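Local coordinates for protein phosphopantothenoylcysteine decarboxylase (Cryptococcus neoformans, PDB 6EOA) that probably decarboxylates phosphopantothenoylcysteine on the way to coenzyme A, and binds flavin mononucleotide as its cofactor, at residues 44-49 with 136-141; 142-147 with 186-191. All coordinates share one frame; numbering follows the deposited sequence.

Interaction 1: residues 44-49 with 136-141; sequences SVASIK and IAPCSA. With FMN (flavin mononucleotide), chain B.
Ser44 holds OG anti to its own nitrogen (chi1 161°), which carries the hydroxyl to the flavin while CB rests against Pro138. In Ser140 the hydroxyl instead lies between N and the carbonyl carbon (chi1 62°) and reaches the FMN phosphate. The segments lie at the C-terminal ends of the adjacent strands 35-41 and 133-139, in the middle of a Rossmann-like parallel sheet, where cofactors are classically bound. Ser44 opens an ST turn: its OG accepts the N-H of Ala46 at 3.2 Å in a nearly straight bond, and its carbonyl takes Ser47 N as the chain enters a short 3-10 segment. The same OG donates to the flavin O4 at 3.0 Å, and the N-H of Val45 adds a weak second bond to that oxygen. Val45 also lays CG1 beside the flavin N5, 3.6 Å away.

No hydrogen bond joins the segments; they meet through Pro138, whose ring follows a cis peptide bond and packs against Ser44 and two small residues of the 3-10 segment, Ala46 and Ser47. Pro138 CB touches Ala46 CB at 3.7 Å, CG faces Ser44 CB, and CD lies 3.3 Å from Ser47 OG, a hydroxyl bonded to the carbonyl of Ser42. Ser42 also joins the segments from its own side chain, with OG bonded to both Pro138 O and Ser140 N. Beyond the proline, Ser140 is the N-cap of helix 141-149, its OG accepting the N-H of Leu143. The start of that helix thus grips the cofactor at two places: Ser140 OG donates to the phosphate O2P at 2.6 Å, and Ala141 N gives the flavin O2 a bond of 2.9 Å, with an N-H...O angle of 166°.

Interaction 2: residues 142-147 with 186-191; sequences DLLAKI and TRHLAV. With FMN (flavin mononucleotide), chain B.
Leu144 and His188 carry the tight part of this contact, where helices 142-147 and 186-191 pass with their axes 9.2 Å apart at an angle of 52°. Leu144 sets CG anti to its nitrogen (chi1 172°), and that branch point meets His188 CB at 3.7 Å, both methyls lying close to the same CB. One of them, CD2, also reaches Leu189 CD2 at 3.9 Å, the two leucine side chains meeting at about a right angle; Leu189 leaves its backbone away from the other helix, yet its end returns to it. The imidazole of His188 continues past Leu144 onto Ala145, with ND1 3.4 Å from Ala145 CA and CE1 3.5 Å from Ala145 CB. The ring meets the Ala145 backbone obliquely, and Gly149 and Gly150 of a second subunit pack on His188 and Ala145, respectively.

Away from this point the pair opens out. Val191 stays 5.5 Å from the partner helix, and Thr186 and Arg187 lie on the exposed side of theirs, Arg187 forming a salt bridge to Asp195 of the second subunit. On the far side of helix 142-147 the setting is polar. Asp142 OD2 sits 2.7 Å from the FMN phosphate O1P and forms a salt bridge with Lys146 NZ, one turn on, whose hydrogen bond at 3.0 Å is weak. Both residues also reach the second subunit: Lys146 pairs with Asp153, and Asp142 OD1 bonds to the N-H of Cys152. Within its own subunit helix 141-149 packs on helix 183-195, which adds Val192 around Leu144 and Ile147, on helix 155-162 through Leu143 and Ile147, and on strand 133-139 through Leu143, Leu144 and Ile147.

From the N terminus, the chain leaves strand 35-41 into residues 44-49, and interaction 1 closes a long loop of 86 intervening residues when strand 133-139 ends beside them. Interaction 2 begins at the very next residue, 142, and closes a shorter loop of 38 residues with helix 183-195. The two are in series, neither nested nor crossed, with centres 15 Å apart. Ile136 CG2 meets Leu143 CD2 at 3.6 Å, joining them directly between strand 133-139 and helix 141-149. Both also touch the same FMN: interaction 1 spans its flavin and phosphate, interaction 2 continues from the phosphate outward to helix 183-195 and the subunit interface.

Interaction 1: residues 44-49 with 136-141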
ATOM      1  N   SER A  44       7.288  -7.559 -12.410  1.00 64.31           N
ATOM      2  CA  SER A  44       8.179  -7.110 -13.470  1.00 65.62           C
ATOM      3  C   SER A  44       8.016  -8.011 -14.690  1.00 64.56           C
ATOM      4  O   SER A  44       7.577  -9.156 -14.564  1.00 60.87           O
ATOM      5  CB  SER A  44       9.631  -7.109 -12.990  1.00 68.25           C
ATOM      6  OG  SER A  44      10.525  -7.110 -14.090  1.00 73.85           O
ATOM      7  N   VAL A  45       8.371  -7.506 -15.870  1.00 68.46           N
ATOM      8  CA  VAL A  45       8.253  -8.299 -17.091  1.00 68.27           C
ATOM      9  C   VAL A  45       9.161  -9.521 -17.021  1.00 66.95           C
ATOM     10  O   VAL A  45       8.914 -10.533 -17.680  1.00 67.57           O
ATOM     11  CB  VAL A  45       8.597  -7.474 -18.353  1.00 69.71           C
ATOM     12  CG1 VAL A  45       7.616  -6.326 -18.517  1.00 71.90           C
ATOM     13  CG2 VAL A  45      10.021  -6.955 -18.290  1.00 70.75           C
ATOM     14  N   ALA A  46      10.198  -9.431 -16.195  1.00 66.20           N
ATOM     15  CA  ALA A  46      11.158 -10.518 -16.048  1.00 67.08           C
ATOM     16  C   ALA A  46      10.525 -11.747 -15.386  1.00 65.44           C
ATOM     17  O   ALA A  46      11.130 -12.821 -15.359  1.00 65.06           O
ATOM     18  CB  ALA A  46      12.376 -10.045 -15.256  1.00 63.32           C
ATOM     19  N   SER A  47       9.306 -11.594 -14.868  1.00 61.23           N
ATOM     20  CA  SER A  47       8.564 -12.719 -14.298  1.00 59.73           C
ATOM     21  C   SER A  47       8.266 -13.793 -15.345  1.00 61.93           C
ATOM     22  O   SER A  47       7.927 -14.924 -15.001  1.00 60.44           O
ATOM     23  CB  SER A  47       7.252 -12.242 -13.666  1.00 57.36           C
ATOM     24  OG  SER A  47       7.440 -11.843 -12.323  1.00 56.57           O
ATOM     25  N   ILE A  48       8.380 -13.428 -16.618  1.00 61.95           N
ATOM     26  CA  ILE A  48       8.215 -14.377 -17.714  1.00 62.18           C
ATOM     27  C   ILE A  48       9.261 -15.497 -17.619  1.00 64.04           C
ATOM     28  O   ILE A  48       9.015 -16.633 -18.030  1.00 64.88           O
ATOM     29  CB  ILE A  48       8.312 -13.662 -19.082  1.00 65.68           C
ATOM     30  CG1 ILE A  48       7.118 -12.727 -19.270  1.00 67.47           C
ATOM     31  CG2 ILE A  48       8.364 -14.660 -20.232  1.00 66.61           C
ATOM     32  CD1 ILE A  48       7.007 -12.156 -20.671  1.00 70.33           C
ATOM     33  N   LYS A  49      10.417 -15.176 -17.047  1.00 63.31           N
ATOM     34  CA  LYS A  49      11.488 -16.155 -16.884  1.00 64.20           C
ATOM     35  C   LYS A  49      11.385 -16.960 -15.585  1.00 62.66           C
ATOM     36  O   LYS A  49      12.211 -17.837 -15.328  1.00 65.92           O
ATOM     37  CB  LYS A  49      12.851 -15.460 -16.951  1.00 66.89           C
ATOM     38  CG  LYS A  49      13.086 -14.728 -18.258  1.00 71.49           C
ATOM     39  CD  LYS A  49      12.994 -15.694 -19.430  1.00 75.61           C
ATOM     40  CE  LYS A  49      13.251 -14.997 -20.752  1.00 79.37           C
ATOM     41  NZ  LYS A  49      13.090 -15.936 -21.894  1.00 82.08           N
ATOM     42  N   ILE A 136      14.261 -13.213  -4.484  1.00 63.08           N
ATOM     43  CA  ILE A 136      13.280 -12.328  -5.092  1.00 60.16           C
ATOM     44  C   ILE A 136      13.688 -12.017  -6.526  1.00 61.92           C
ATOM     45  O   ILE A 136      14.528 -11.153  -6.770  1.00 65.14           O
ATOM     46  CB  ILE A 136      13.132 -11.024  -4.302  1.00 59.64           C
ATOM     47  CG1 ILE A 136      13.017 -11.319  -2.806  1.00 58.49           C
ATOM     48  CG2 ILE A 136      11.921 -10.259  -4.789  1.00 60.69           C
ATOM     49  CD1 ILE A 136      12.978 -10.074  -1.950  1.00 58.36           C
ATOM     50  N   ALA A 137      13.091 -12.735  -7.470  1.00 62.33           N
ATOM     51  CA  ALA A 137      13.464 -12.619  -8.874  1.00 58.50           C
ATOM     52  C   ALA A 137      12.249 -12.810  -9.775  1.00 57.97           C
ATOM     53  O   ALA A 137      11.757 -13.927  -9.932  1.00 60.62           O
ATOM     54  CB  ALA A 137      14.548 -13.631  -9.221  1.00 54.76           C
ATOM     55  N   PRO A 138      11.767 -11.720 -10.384  1.00 56.12           N
ATOM     56  CA  PRO A 138      12.335 -10.375 -10.278  1.00 54.72           C
ATOM     57  C   PRO A 138      11.806  -9.602  -9.072  1.00 57.32           C
ATOM     58  O   PRO A 138      10.752  -9.938  -8.534  1.00 53.40           O
ATOM     59  CB  PRO A 138      11.875  -9.717 -11.573  1.00 54.91           C
ATOM     60  CG  PRO A 138      10.539 -10.341 -11.823  1.00 59.03           C
ATOM     61  CD  PRO A 138      10.627 -11.760 -11.320  1.00 56.72           C
ATOM     62  N   CYS A 139      12.538  -8.574  -8.658  1.00 56.87           N
ATOM     63  CA  CYS A 139      12.038  -7.640  -7.658  1.00 53.73           C
ATOM     64  C   CYS A 139      11.694  -6.316  -8.320  1.00 55.80           C
ATOM     65  O   CYS A 139      12.579  -5.613  -8.810  1.00 60.55           O
ATOM     66  CB  CYS A 139      13.064  -7.417  -6.548  1.00 56.59           C
ATOM     67  SG  CYS A 139      12.481  -6.314  -5.231  1.00 61.47           S
ATOM     68  N   SER A 140      10.411  -5.979  -8.345  1.00 57.85           N
ATOM     69  CA  SER A 140       9.975  -4.715  -8.926  1.00 55.43           C
ATOM     70  C   SER A 140      10.391  -3.549  -8.039  1.00 54.55           C
ATOM     71  O   SER A 140      10.857  -3.752  -6.919  1.00 53.34           O
ATOM     72  CB  SER A 140       8.461  -4.709  -9.127  1.00 54.71           C
ATOM     73  OG  SER A 140       7.790  -4.837  -7.885  1.00 57.09           O
ATOM     74  N   ALA A 141      10.237  -2.331  -8.550  1.00 55.90           N
ATOM     75  CA  ALA A 141      10.502  -1.136  -7.756  1.00 55.22           C
ATOM     76  C   ALA A 141       9.513  -1.041  -6.600  1.00 55.80           C
ATOM     77  O   ALA A 141       9.870  -0.625  -5.500  1.00 60.04           O
ATOM     78  CB  ALA A 141      10.427   0.112  -8.625  1.00 52.69           C
TER
HETATM   79  N1  FMN B 801       7.638  -2.537 -12.526  1.00 68.11           N
HETATM   80  C2  FMN B 801       8.980  -2.815 -12.355  1.00 67.99           C
HETATM   81  O2  FMN B 801       9.553  -2.448 -11.327  1.00 64.63           O
HETATM   82  N3  FMN B 801       9.676  -3.494 -13.341  1.00 69.20           N
HETATM   83  C4  FMN B 801       9.036  -3.900 -14.497  1.00 73.02           C
HETATM   84  O4  FMN B 801       9.664  -4.507 -15.365  1.00 74.67           O
HETATM   85  C4A FMN B 801       7.680  -3.624 -14.670  1.00 71.19           C
HETATM   86  N5  FMN B 801       7.024  -4.023 -15.820  1.00 68.94           N
HETATM   87  C5A FMN B 801       5.678  -3.748 -15.980  1.00 68.34           C
HETATM   88  C6  FMN B 801       5.012  -4.154 -17.135  1.00 65.10           C
HETATM   89  C7  FMN B 801       3.658  -3.878 -17.297  1.00 64.71           C
HETATM   90  C7M FMN B 801       2.944  -4.313 -18.545  1.00 62.85           C
HETATM   91  C8  FMN B 801       2.969  -3.194 -16.299  1.00 68.13           C
HETATM   92  C8M FMN B 801       1.509  -2.882 -16.452  1.00 70.53           C
HETATM   93  C9  FMN B 801       3.633  -2.791 -15.148  1.00 67.45           C
HETATM   94  C9A FMN B 801       4.985  -3.064 -14.985  1.00 68.37           C
HETATM   95  N10 FMN B 801       5.643  -2.665 -13.834  1.00 68.15           N
HETATM   96  C10 FMN B 801       6.986  -2.939 -13.675  1.00 68.69           C
HETATM   97  C1' FMN B 801       4.901  -1.926 -12.760  1.00 62.60           C
HETATM   98  C2' FMN B 801       4.444  -2.900 -11.679  1.00 60.70           C
HETATM   99  O2' FMN B 801       3.879  -4.063 -12.253  1.00 60.87           O
HETATM  100  C3' FMN B 801       3.429  -2.232 -10.764  1.00 60.81           C
HETATM  101  O3' FMN B 801       4.098  -1.230 -10.032  1.00 59.81           O
HETATM  102  C4' FMN B 801       2.808  -3.253  -9.815  1.00 64.10           C
HETATM  103  O4' FMN B 801       1.668  -2.707  -9.187  1.00 67.66           O
HETATM  104  C5' FMN B 801       3.825  -3.675  -8.765  1.00 62.75           C
HETATM  105  O5' FMN B 801       3.329  -4.783  -8.049  1.00 63.46           O
HETATM  106  P   FMN B 801       4.344  -5.741  -7.238  1.00 56.32           P
HETATM  107  O1P FMN B 801       4.786  -5.025  -5.982  1.00 53.37           O
HETATM  108  O2P FMN B 801       5.563  -6.091  -8.063  1.00 56.82           O
HETATM  109  O3P FMN B 801       3.607  -7.005  -6.884  1.00 57.17           O

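Interaction 2: residues 142-147 with 186-191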
ATOM      1  N   ASP A 142       8.270  -1.436  -6.858  1.00 55.30           N
ATOM      2  CA  ASP A 142       7.223  -1.408  -5.840  1.00 55.55           C
ATOM      3  C   ASP A 142       7.550  -2.340  -4.678  1.00 55.82           C
ATOM      4  O   ASP A 142       7.451  -1.952  -3.513  1.00 56.56           O
ATOM      5  CB  ASP A 142       5.871  -1.794  -6.444  1.00 58.07           C
ATOM      6  CG  ASP A 142       4.712  -1.598  -5.469  1.00 60.96           C
ATOM      7  OD1 ASP A 142       4.563  -0.481  -4.924  1.00 58.01           O
ATOM      8  OD2 ASP A 142       3.950  -2.565  -5.246  1.00 61.89           O
ATOM      9  N   LEU A 143       7.939  -3.570  -4.997  1.00 53.40           N
ATOM     10  CA  LEU A 143       8.237  -4.541  -3.956  1.00 54.42           C
ATOM     11  C   LEU A 143       9.467  -4.100  -3.170  1.00 57.65           C
ATOM     12  O   LEU A 143       9.514  -4.242  -1.948  1.00 58.10           O
ATOM     13  CB  LEU A 143       8.444  -5.932  -4.554  1.00 53.50           C
ATOM     14  CG  LEU A 143       8.798  -7.042  -3.561  1.00 53.75           C
ATOM     15  CD1 LEU A 143       7.767  -7.115  -2.442  1.00 48.68           C
ATOM     16  CD2 LEU A 143       8.897  -8.374  -4.284  1.00 50.61           C
ATOM     17  N   LEU A 144      10.450  -3.546  -3.877  1.00 56.22           N
ATOM     18  CA  LEU A 144      11.641  -3.000  -3.242  1.00 57.31           C
ATOM     19  C   LEU A 144      11.267  -1.893  -2.261  1.00 55.88           C
ATOM     20  O   LEU A 144      11.754  -1.858  -1.132  1.00 58.97           O
ATOM     21  CB  LEU A 144      12.619  -2.470  -4.295  1.00 58.14           C
ATOM     22  CG  LEU A 144      13.820  -1.711  -3.728  1.00 61.72           C
ATOM     23  CD1 LEU A 144      14.655  -2.615  -2.826  1.00 62.46           C
ATOM     24  CD2 LEU A 144      14.676  -1.118  -4.842  1.00 61.47           C
ATOM     25  N   ALA A 145      10.399  -0.991  -2.705  1.00 57.25           N
ATOM     26  CA  ALA A 145       9.915   0.098  -1.862  1.00 56.83           C
ATOM     27  C   ALA A 145       9.125  -0.431  -0.665  1.00 54.17           C
ATOM     28  O   ALA A 145       9.280   0.059   0.453  1.00 56.65           O
ATOM     29  CB  ALA A 145       9.060   1.060  -2.682  1.00 53.60           C
ATOM     30  N   LYS A 146       8.280  -1.433  -0.898  1.00 51.79           N
ATOM     31  CA  LYS A 146       7.492  -2.023   0.186  1.00 53.74           C
ATOM     32  C   LYS A 146       8.381  -2.707   1.220  1.00 55.91           C
ATOM     33  O   LYS A 146       8.154  -2.579   2.425  1.00 55.74           O
ATOM     34  CB  LYS A 146       6.478  -3.026  -0.357  1.00 52.16           C
ATOM     35  CG  LYS A 146       5.306  -2.405  -1.107  1.00 54.94           C
ATOM     36  CD  LYS A 146       4.095  -3.308  -1.002  1.00 54.78           C
ATOM     37  CE  LYS A 146       3.360  -3.442  -2.323  1.00 57.08           C
ATOM     38  NZ  LYS A 146       2.539  -2.246  -2.663  1.00 51.87           N
ATOM     39  N   ILE A 147       9.386  -3.437   0.742  1.00 56.35           N
ATOM     40  CA  ILE A 147      10.336  -4.110   1.623  1.00 57.87           C
ATOM     41  C   ILE A 147      11.096  -3.094   2.469  1.00 60.99           C
ATOM     42  O   ILE A 147      11.208  -3.245   3.690  1.00 62.87           O
ATOM     43  CB  ILE A 147      11.344  -4.966   0.827  1.00 57.20           C
ATOM     44  CG1 ILE A 147      10.637  -6.158   0.181  1.00 58.79           C
ATOM     45  CG2 ILE A 147      12.469  -5.454   1.733  1.00 56.29           C
ATOM     46  CD1 ILE A 147      11.477  -6.890  -0.847  1.00 59.69           C
ATOM     47  N   THR A 186      18.133   3.815  -5.000  1.00 79.12           N
ATOM     48  CA  THR A 186      19.402   3.620  -4.314  1.00 83.19           C
ATOM     49  C   THR A 186      19.244   3.727  -2.800  1.00 77.02           C
ATOM     50  O   THR A 186      19.953   3.062  -2.048  1.00 75.78           O
ATOM     51  CB  THR A 186      20.449   4.638  -4.788  1.00 93.50           C
ATOM     52  OG1 THR A 186      19.951   5.966  -4.584  1.00 98.68           O
ATOM     53  CG2 THR A 186      20.739   4.438  -6.267  1.00 95.37           C
ATOM     54  N   ARG A 187      18.313   4.564  -2.355  1.00 74.93           N
ATOM     55  CA  ARG A 187      18.016   4.680  -0.932  1.00 76.97           C
ATOM     56  C   ARG A 187      17.345   3.408  -0.396  1.00 74.82           C
ATOM     57  O   ARG A 187      17.542   3.038   0.762  1.00 77.91           O
ATOM     58  CB  ARG A 187      17.129   5.897  -0.666  1.00 79.29           C
ATOM     59  CG  ARG A 187      16.735   6.078   0.793  1.00 83.15           C
ATOM     60  CD  ARG A 187      15.891   7.329   1.000  1.00 84.64           C
ATOM     61  NE  ARG A 187      16.653   8.550   0.750  1.00 86.86           N
ATOM     62  CZ  ARG A 187      16.125   9.771   0.711  1.00 86.71           C
ATOM     63  NH1 ARG A 187      14.821   9.944   0.899  1.00 84.27           N
ATOM     64  NH2 ARG A 187      16.901  10.820   0.477  1.00 88.65           N
ATOM     65  N   HIS A 188      16.558   2.743  -1.238  1.00 71.27           N
ATOM     66  CA  HIS A 188      15.891   1.503  -0.838  1.00 69.42           C
ATOM     67  C   HIS A 188      16.842   0.315  -0.910  1.00 66.86           C
ATOM     68  O   HIS A 188      16.789  -0.582  -0.063  1.00 65.50           O
ATOM     69  CB  HIS A 188      14.659   1.240  -1.706  1.00 67.31           C
ATOM     70  CG  HIS A 188      13.565   2.244  -1.523  1.00 68.03           C
ATOM     71  ND1 HIS A 188      12.478   2.325  -2.367  1.00 65.88           N
ATOM     72  CD2 HIS A 188      13.393   3.217  -0.595  1.00 69.82           C
ATOM     73  CE1 HIS A 188      11.684   3.303  -1.967  1.00 65.72           C
ATOM     74  NE2 HIS A 188      12.215   3.857  -0.892  1.00 68.14           N
ATOM     75  N   LEU A 189      17.704   0.305  -1.924  1.00 65.50           N
ATOM     76  CA  LEU A 189      18.742  -0.713  -2.021  1.00 69.20           C
ATOM     77  C   LEU A 189      19.653  -0.620  -0.807  1.00 70.20           C
ATOM     78  O   LEU A 189      20.120  -1.633  -0.296  1.00 70.75           O
ATOM     79  CB  LEU A 189      19.560  -0.559  -3.309  1.00 70.64           C
ATOM     80  CG  LEU A 189      18.874  -0.860  -4.644  1.00 70.72           C
ATOM     81  CD1 LEU A 189      19.826  -0.554  -5.802  1.00 72.70           C
ATOM     82  CD2 LEU A 189      18.393  -2.306  -4.707  1.00 66.60           C
ATOM     83  N   ALA A 190      19.893   0.604  -0.348  1.00 72.77           N
ATOM     84  CA  ALA A 190      20.726   0.841   0.826  1.00 78.47           C
ATOM     85  C   ALA A 190      20.084   0.271   2.087  1.00 81.89           C
ATOM     86  O   ALA A 190      20.735  -0.438   2.854  1.00 83.79           O
ATOM     87  CB  ALA A 190      20.992   2.332   0.995  1.00 77.93           C
ATOM     88  N   VAL A 191      18.808   0.589   2.295  1.00 80.37           N
ATOM     89  CA  VAL A 191      18.051   0.058   3.424  1.00 79.12           C
ATOM     90  C   VAL A 191      18.010  -1.469   3.380  1.00 78.04           C
ATOM     91  O   VAL A 191      18.298  -2.145   4.364  1.00 78.55           O
ATOM     92  CB  VAL A 191      16.609   0.610   3.444  1.00 75.13           C
ATOM     93  CG1 VAL A 191      15.748  -0.172   4.425  1.00 72.85           C
ATOM     94  CG2 VAL A 191      16.612   2.088   3.789  1.00 77.00           C
TER
HETATM   95  N1  FMN B 801       7.638  -2.537 -12.526  1.00 68.11           N
HETATM   96  C2  FMN B 801       8.980  -2.815 -12.355  1.00 67.99           C
HETATM   97  O2  FMN B 801       9.553  -2.448 -11.327  1.00 64.63           O
HETATM   98  N3  FMN B 801       9.676  -3.494 -13.341  1.00 69.20           N
HETATM   99  C4  FMN B 801       9.036  -3.900 -14.497  1.00 73.02           C
HETATM  100  O4  FMN B 801       9.664  -4.507 -15.365  1.00 74.67           O
HETATM  101  C4A FMN B 801       7.680  -3.624 -14.670  1.00 71.19           C
HETATM  102  N5  FMN B 801       7.024  -4.023 -15.820  1.00 68.94           N
HETATM  103  C5A FMN B 801       5.678  -3.748 -15.980  1.00 68.34           C
HETATM  104  C6  FMN B 801       5.012  -4.154 -17.135  1.00 65.10           C
HETATM  105  C7  FMN B 801       3.658  -3.878 -17.297  1.00 64.71           C
HETATM  106  C7M FMN B 801       2.944  -4.313 -18.545  1.00 62.85           C
HETATM  107  C8  FMN B 801       2.969  -3.194 -16.299  1.00 68.13           C
HETATM  108  C8M FMN B 801       1.509  -2.882 -16.452  1.00 70.53           C
HETATM  109  C9  FMN B 801       3.633  -2.791 -15.148  1.00 67.45           C
HETATM  110  C9A FMN B 801       4.985  -3.064 -14.985  1.00 68.37           C
HETATM  111  N10 FMN B 801       5.643  -2.665 -13.834  1.00 68.15           N
HETATM  112  C10 FMN B 801       6.986  -2.939 -13.675  1.00 68.69           C
HETATM  113  C1' FMN B 801       4.901  -1.926 -12.760  1.00 62.60           C
HETATM  114  C2' FMN B 801       4.444  -2.900 -11.679  1.00 60.70           C
HETATM  115  O2' FMN B 801       3.879  -4.063 -12.253  1.00 60.87           O
HETATM  116  C3' FMN B 801       3.429  -2.232 -10.764  1.00 60.81           C
HETATM  117  O3' FMN B 801       4.098  -1.230 -10.032  1.00 59.81           O
HETATM  118  C4' FMN B 801       2.808  -3.253  -9.815  1.00 64.10           C
HETATM  119  O4' FMN B 801       1.668  -2.707  -9.187  1.00 67.66           O
HETATM  120  C5' FMN B 801       3.825  -3.675  -8.765  1.00 62.75           C
HETATM  121  O5' FMN B 801       3.329  -4.783  -8.049  1.00 63.46           O
HETATM  122  P   FMN B 801       4.344  -5.741  -7.238  1.00 56.32           P
HETATM  123  O1P FMN B 801       4.786  -5.025  -5.982  1.00 53.37           O
HETATM  124  O2P FMN B 801       5.563  -6.091  -8.063  1.00 56.82           O
HETATM  125  O3P FMN B 801       3.607  -7.005  -6.884  1.00 57.17           O